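Local coordinates for protein particle-associated glycoside hydrolase (Acinetobacter phage Fri1, PDB 6C72) that probably depolymerises the capsular polysaccharide of its Acinetobacter baumannii host as a trimeric tailspike glycoside hydrolase during virus entry, at residues 190-204 / 221-235. Residues are numbered along the deposited sequence; the frame is centred on the assembly and turned at random.
Sequences YLVPENVTGAGVSNL and GIKIIGDSFTAKWVD
Gly-200 CA sits over one face of the Phe-229 ring, 4.0 Å from its centroid, in a CH-pi contact. At the ring edge, near its plane, is Tyr-190 CE2, 3.6 Å from Phe-229 CE1. Val-201 CG1 is also at the edge, 3.4 Å from Phe-229 CZ. The Tyr-190 and Phe-229 planes meet obliquely, at 63°. With CG anti to the backbone N (chi1 -172°), Phe-229 reaches Val-192 as well: Val-192 CG2 lies 3.6 Å from Phe-229 CE1. Val-201 CG1 also touches Ile-222 CD1 and Ala-231 CB, so both strand pairs meet in one buried apolar core. Outside this core, Leu-191 CD1 lies alongside the extended Lys-223 chain, whose NZ is hydrogen-bonded to OD1 of Asn-164 of the second subunit. Glu-194 lies beside Ile-225, and its OE2 forms a salt bridge with Lys-249 NZ.

Parallel backbone hydrogen bonds join 190-192 to 222-224 and 200-202 to 230-232; the register shifts by two residues between them. There, Val-192 O accepts from Ile-225 N (2.7 Å) and from Gly-226 N, which stands above the carbonyl plane. One water bridges Ala-199 N and Asp-227 O. The parallel strands stacked from one turn to the next, with an apolar interior, are characteristic of the right-handed beta-helix of phage tailspikes.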
loop_
_atom_site.group_PDB
_atom_site.type_symbol
_atom_site.label_atom_id
_atom_site.label_comp_id
_atom_site.label_asym_id
_atom_site.label_seq_id
_atom_site.Cartn_x
_atom_site.Cartn_y
_atom_site.Cartn_z
ATOM N N TYR A 190 12.919 16.584 -24.441
ATOM C CA TYR A 190 13.207 17.041 -23.083
ATOM C C TYR A 190 14.178 16.057 -22.426
ATOM O O TYR A 190 13.783 14.966 -22.005
ATOM C CB TYR A 190 11.913 17.150 -22.282
ATOM C CG TYR A 190 11.989 18.014 -21.043
ATOM C CD1 TYR A 190 12.939 19.032 -20.927
ATOM C CD2 TYR A 190 11.107 17.800 -19.971
ATOM C CE1 TYR A 190 12.992 19.833 -19.794
ATOM C CE2 TYR A 190 11.157 18.587 -18.821
ATOM C CZ TYR A 190 12.096 19.601 -18.741
ATOM O OH TYR A 190 12.140 20.385 -17.610
ATOM N N LEU A 191 15.446 16.433 -22.333
ATOM C CA LEU A 191 16.476 15.598 -21.724
ATOM C C LEU A 191 16.714 16.021 -20.279
ATOM O O LEU A 191 16.962 17.197 -20.000
ATOM C CB LEU A 191 17.777 15.680 -22.521
ATOM C CG LEU A 191 19.002 14.960 -21.948
ATOM C CD1 LEU A 191 18.805 13.451 -21.909
ATOM C CD2 LEU A 191 20.258 15.347 -22.722
ATOM N N VAL A 192 16.627 15.071 -19.362
ATOM C CA VAL A 192 16.927 15.377 -17.970
ATOM C C VAL A 192 18.276 14.755 -17.630
ATOM O O VAL A 192 18.333 13.566 -17.291
ATOM C CB VAL A 192 15.831 14.873 -17.029
ATOM C CG1 VAL A 192 16.064 15.420 -15.646
ATOM C CG2 VAL A 192 14.444 15.253 -17.561
ATOM N N PRO A 193 19.371 15.517 -17.695
ATOM C CA PRO A 193 20.705 14.940 -17.489
ATOM C C PRO A 193 20.851 14.359 -16.096
ATOM O O PRO A 193 20.071 14.649 -15.187
ATOM C CB PRO A 193 21.657 16.134 -17.667
ATOM C CG PRO A 193 20.888 17.140 -18.385
ATOM C CD PRO A 193 19.435 16.958 -17.974
ATOM N N GLU A 194 21.896 13.549 -15.932
ATOM C CA GLU A 194 22.250 13.073 -14.604
ATOM C C GLU A 194 22.573 14.262 -13.705
ATOM O O GLU A 194 23.011 15.318 -14.169
ATOM C CB GLU A 194 23.428 12.097 -14.669
ATOM C CG GLU A 194 24.734 12.699 -15.204
ATOM C CD GLU A 194 24.837 12.640 -16.718
ATOM O OE1 GLU A 194 23.775 12.489 -17.371
ATOM O OE2 GLU A 194 25.975 12.746 -17.242
ATOM N N ASN A 195 22.300 14.097 -12.414
ATOM C CA ASN A 195 22.471 15.110 -11.379
ATOM C C ASN A 195 21.534 16.308 -11.528
ATOM O O ASN A 195 21.682 17.289 -10.788
ATOM C CB ASN A 195 23.922 15.593 -11.278
ATOM C CG ASN A 195 24.805 14.585 -10.582
ATOM O OD1 ASN A 195 24.377 13.946 -9.616
ATOM N ND2 ASN A 195 26.045 14.444 -11.047
ATOM N N VAL A 196 20.589 16.276 -12.462
ATOM C CA VAL A 196 19.523 17.270 -12.509
ATOM C C VAL A 196 18.353 16.750 -11.677
ATOM O O VAL A 196 17.818 15.668 -11.945
ATOM C CB VAL A 196 19.102 17.581 -13.954
ATOM C CG1 VAL A 196 17.803 18.366 -13.968
ATOM C CG2 VAL A 196 20.220 18.372 -14.670
ATOM N N THR A 197 17.981 17.505 -10.646
ATOM C CA THR A 197 17.036 17.071 -9.635
ATOM C C THR A 197 15.841 18.007 -9.574
ATOM O O THR A 197 15.992 19.225 -9.700
ATOM C CB THR A 197 17.693 17.048 -8.259
ATOM O OG1 THR A 197 18.230 18.347 -7.971
ATOM C CG2 THR A 197 18.806 16.006 -8.210
ATOM N N GLY A 198 14.661 17.438 -9.324
ATOM C CA GLY A 198 13.489 18.256 -9.087
ATOM C C GLY A 198 12.961 18.981 -10.301
ATOM O O GLY A 198 12.256 19.975 -10.154
ATOM N N ALA A 199 13.336 18.544 -11.495
ATOM C CA ALA A 199 12.795 19.093 -12.719
ATOM C C ALA A 199 11.422 18.492 -12.994
ATOM O O ALA A 199 11.031 17.483 -12.404
ATOM C CB ALA A 199 13.733 18.818 -13.888
ATOM N N GLY A 200 10.701 19.107 -13.934
ATOM C CA GLY A 200 9.386 18.617 -14.280
ATOM C C GLY A 200 8.871 19.180 -15.589
ATOM O O GLY A 200 9.486 20.044 -16.218
ATOM N N VAL A 201 7.708 18.667 -15.985
ATOM C CA VAL A 201 6.983 19.119 -17.164
ATOM C C VAL A 201 5.506 18.892 -16.899
ATOM O O VAL A 201 5.129 17.939 -16.214
ATOM C CB VAL A 201 7.438 18.377 -18.447
ATOM C CG1 VAL A 201 7.190 16.875 -18.322
ATOM C CG2 VAL A 201 6.713 18.950 -19.689
ATOM N N SER A 202 4.667 19.784 -17.429
ATOM C CA SER A 202 3.233 19.611 -17.231
ATOM C C SER A 202 2.431 20.385 -18.264
ATOM O O SER A 202 2.931 21.308 -18.923
ATOM C CB SER A 202 2.794 20.025 -15.825
ATOM O OG SER A 202 2.840 21.413 -15.667
ATOM N N ASN A 203 1.170 19.967 -18.402
ATOM C CA ASN A 203 0.144 20.711 -19.129
ATOM C C ASN A 203 0.543 20.955 -20.585
ATOM O O ASN A 203 0.425 22.067 -21.097
ATOM C CB ASN A 203 -0.179 22.043 -18.430
ATOM C CG ASN A 203 -0.724 21.861 -17.030
ATOM O OD1 ASN A 203 -0.814 20.747 -16.536
ATOM N ND2 ASN A 203 -1.094 22.957 -16.387
ATOM N N LEU A 204 0.995 19.905 -21.264
ATOM C CA LEU A 204 1.326 20.040 -22.676
ATOM C C LEU A 204 1.305 18.671 -23.336
ATOM O O LEU A 204 1.236 17.639 -22.669
ATOM C CB LEU A 204 2.683 20.738 -22.870
ATOM C CG LEU A 204 3.935 20.225 -22.152
ATOM C CD1 LEU A 204 4.536 18.985 -22.808
ATOM C CD2 LEU A 204 4.970 21.354 -22.075
ATOM N N GLY A 221 10.397 11.514 -26.350
ATOM C CA GLY A 221 9.773 12.687 -25.775
ATOM C C GLY A 221 10.541 13.145 -24.551
ATOM O O GLY A 221 11.302 14.113 -24.610
ATOM N N ILE A 222 10.363 12.438 -23.439
ATOM C CA ILE A 222 11.089 12.700 -22.202
ATOM C C ILE A 222 12.096 11.580 -22.017
ATOM O O ILE A 222 11.718 10.402 -21.973
ATOM C CB ILE A 222 10.155 12.791 -20.984
ATOM C CG1 ILE A 222 8.998 13.757 -21.246
ATOM C CG2 ILE A 222 10.950 13.211 -19.739
ATOM C CD1 ILE A 222 7.924 13.722 -20.183
ATOM N N LYS A 223 13.373 11.942 -21.960
ATOM C CA LYS A 223 14.459 11.036 -21.610
ATOM C C LYS A 223 15.005 11.474 -20.261
ATOM O O LYS A 223 15.501 12.598 -20.127
ATOM C CB LYS A 223 15.564 11.041 -22.675
ATOM C CG LYS A 223 16.754 10.189 -22.309
ATOM C CD LYS A 223 17.849 10.128 -23.385
ATOM C CE LYS A 223 18.995 9.247 -22.858
ATOM N NZ LYS A 223 20.213 9.150 -23.731
ATOM N N ILE A 224 14.901 10.602 -19.263
ATOM C CA ILE A 224 15.241 10.943 -17.886
ATOM C C ILE A 224 16.513 10.212 -17.485
ATOM O O ILE A 224 16.553 8.975 -17.477
ATOM C CB ILE A 224 14.093 10.617 -16.925
ATOM C CG1 ILE A 224 12.842 11.421 -17.299
ATOM C CG2 ILE A 224 14.507 10.927 -15.505
ATOM C CD1 ILE A 224 11.613 11.064 -16.425
ATOM N N ILE A 225 17.554 10.980 -17.176
ATOM C CA ILE A 225 18.739 10.465 -16.497
ATOM C C ILE A 225 18.831 10.979 -15.069
ATOM O O ILE A 225 19.435 10.302 -14.224
ATOM C CB ILE A 225 20.032 10.821 -17.266
ATOM C CG1 ILE A 225 19.843 10.653 -18.771
ATOM C CG2 ILE A 225 21.235 9.989 -16.791
ATOM C CD1 ILE A 225 21.064 11.106 -19.554
ATOM N N GLY A 226 18.233 12.133 -14.769
ATOM C CA GLY A 226 18.311 12.740 -13.459
ATOM C C GLY A 226 17.337 12.129 -12.470
ATOM O O GLY A 226 16.831 11.019 -12.645
ATOM N N ASP A 227 17.058 12.897 -11.422
ATOM C CA ASP A 227 16.428 12.409 -10.206
ATOM C C ASP A 227 15.221 13.268 -9.852
ATOM O O ASP A 227 15.217 14.476 -10.088
ATOM C CB ASP A 227 17.445 12.429 -9.054
ATOM C CG ASP A 227 16.945 11.739 -7.824
ATOM O OD1 ASP A 227 16.770 10.492 -7.842
ATOM O OD2 ASP A 227 16.697 12.469 -6.833
ATOM N N SER A 228 14.198 12.630 -9.279
ATOM C CA SER A 228 12.988 13.301 -8.776
ATOM C C SER A 228 12.332 14.185 -9.842
ATOM O O SER A 228 12.088 15.374 -9.647
ATOM C CB SER A 228 13.281 14.114 -7.515
ATOM O OG SER A 228 13.691 13.271 -6.454
ATOM N N PHE A 229 12.025 13.567 -10.972
ATOM C CA PHE A 229 11.277 14.214 -12.034
ATOM C C PHE A 229 9.779 14.037 -11.784
ATOM O O PHE A 229 9.349 13.052 -11.169
ATOM C CB PHE A 229 11.656 13.608 -13.381
ATOM C CG PHE A 229 11.084 14.334 -14.557
ATOM C CD1 PHE A 229 11.730 15.445 -15.090
ATOM C CD2 PHE A 229 9.878 13.914 -15.117
ATOM C CE1 PHE A 229 11.193 16.115 -16.187
ATOM C CE2 PHE A 229 9.331 14.572 -16.200
ATOM C CZ PHE A 229 9.991 15.676 -16.746
ATOM N N THR A 230 8.990 15.013 -12.242
ATOM C CA THR A 230 7.541 14.998 -12.054
ATOM C C THR A 230 6.828 15.465 -13.320
ATOM O O THR A 230 7.171 16.514 -13.874
ATOM C CB THR A 230 7.146 15.896 -10.874
ATOM O OG1 THR A 230 7.821 15.451 -9.680
ATOM C CG2 THR A 230 5.644 15.889 -10.671
ATOM N N ALA A 231 5.810 14.716 -13.755
ATOM C CA ALA A 231 5.013 15.098 -14.915
ATOM C C ALA A 231 3.533 14.929 -14.610
ATOM O O ALA A 231 3.122 13.918 -14.023
ATOM C CB ALA A 231 5.381 14.280 -16.160
ATOM N N LYS A 232 2.741 15.933 -15.000
ATOM C CA LYS A 232 1.294 15.925 -14.817
ATOM C C LYS A 232 0.608 16.478 -16.058
ATOM O O LYS A 232 1.044 17.491 -16.614
ATOM C CB LYS A 232 0.882 16.750 -13.595
ATOM C CG LYS A 232 1.339 16.143 -12.301
ATOM C CD LYS A 232 1.176 17.091 -11.132
ATOM C CE LYS A 232 1.619 16.420 -9.826
ATOM N NZ LYS A 232 0.868 16.964 -8.647
ATOM N N TRP A 233 -0.468 15.811 -16.485
ATOM C CA TRP A 233 -1.256 16.235 -17.648
ATOM C C TRP A 233 -0.356 16.432 -18.875
ATOM O O TRP A 233 -0.319 17.500 -19.493
ATOM C CB TRP A 233 -2.050 17.499 -17.336
ATOM C CG TRP A 233 -3.016 17.308 -16.237
ATOM C CD1 TRP A 233 -2.896 17.763 -14.953
ATOM C CD2 TRP A 233 -4.277 16.627 -16.305
ATOM N NE1 TRP A 233 -4.000 17.402 -14.214
ATOM C CE2 TRP A 233 -4.862 16.703 -15.018
ATOM C CE3 TRP A 233 -4.961 15.953 -17.322
ATOM C CZ2 TRP A 233 -6.102 16.132 -14.724
ATOM C CZ3 TRP A 233 -6.193 15.386 -17.030
ATOM C CH2 TRP A 233 -6.751 15.483 -15.741
ATOM N N VAL A 234 0.402 15.389 -19.203
ATOM C CA VAL A 234 1.264 15.370 -20.377
ATOM C C VAL A 234 0.887 14.178 -21.240
ATOM O O VAL A 234 0.801 13.049 -20.746
ATOM C CB VAL A 234 2.754 15.311 -19.990
ATOM C CG1 VAL A 234 3.582 14.898 -21.191
ATOM C CG2 VAL A 234 3.207 16.666 -19.484
ATOM N N ASP A 235 0.677 14.427 -22.526
ATOM C CA ASP A 235 0.509 13.380 -23.519
ATOM C C ASP A 235 1.759 13.325 -24.385
ATOM O O ASP A 235 2.466 14.325 -24.540
ATOM C CB ASP A 235 -0.728 13.633 -24.390
ATOM C CG ASP A 235 -2.039 13.582 -23.597
ATOM O OD1 ASP A 235 -2.012 13.339 -22.368
ATOM O OD2 ASP A 235 -3.109 13.771 -24.211
HETATM O O HOH W 1 14.673 15.877 -12.285
HETATM O O HOH W 2 10.035 17.010 -9.444
#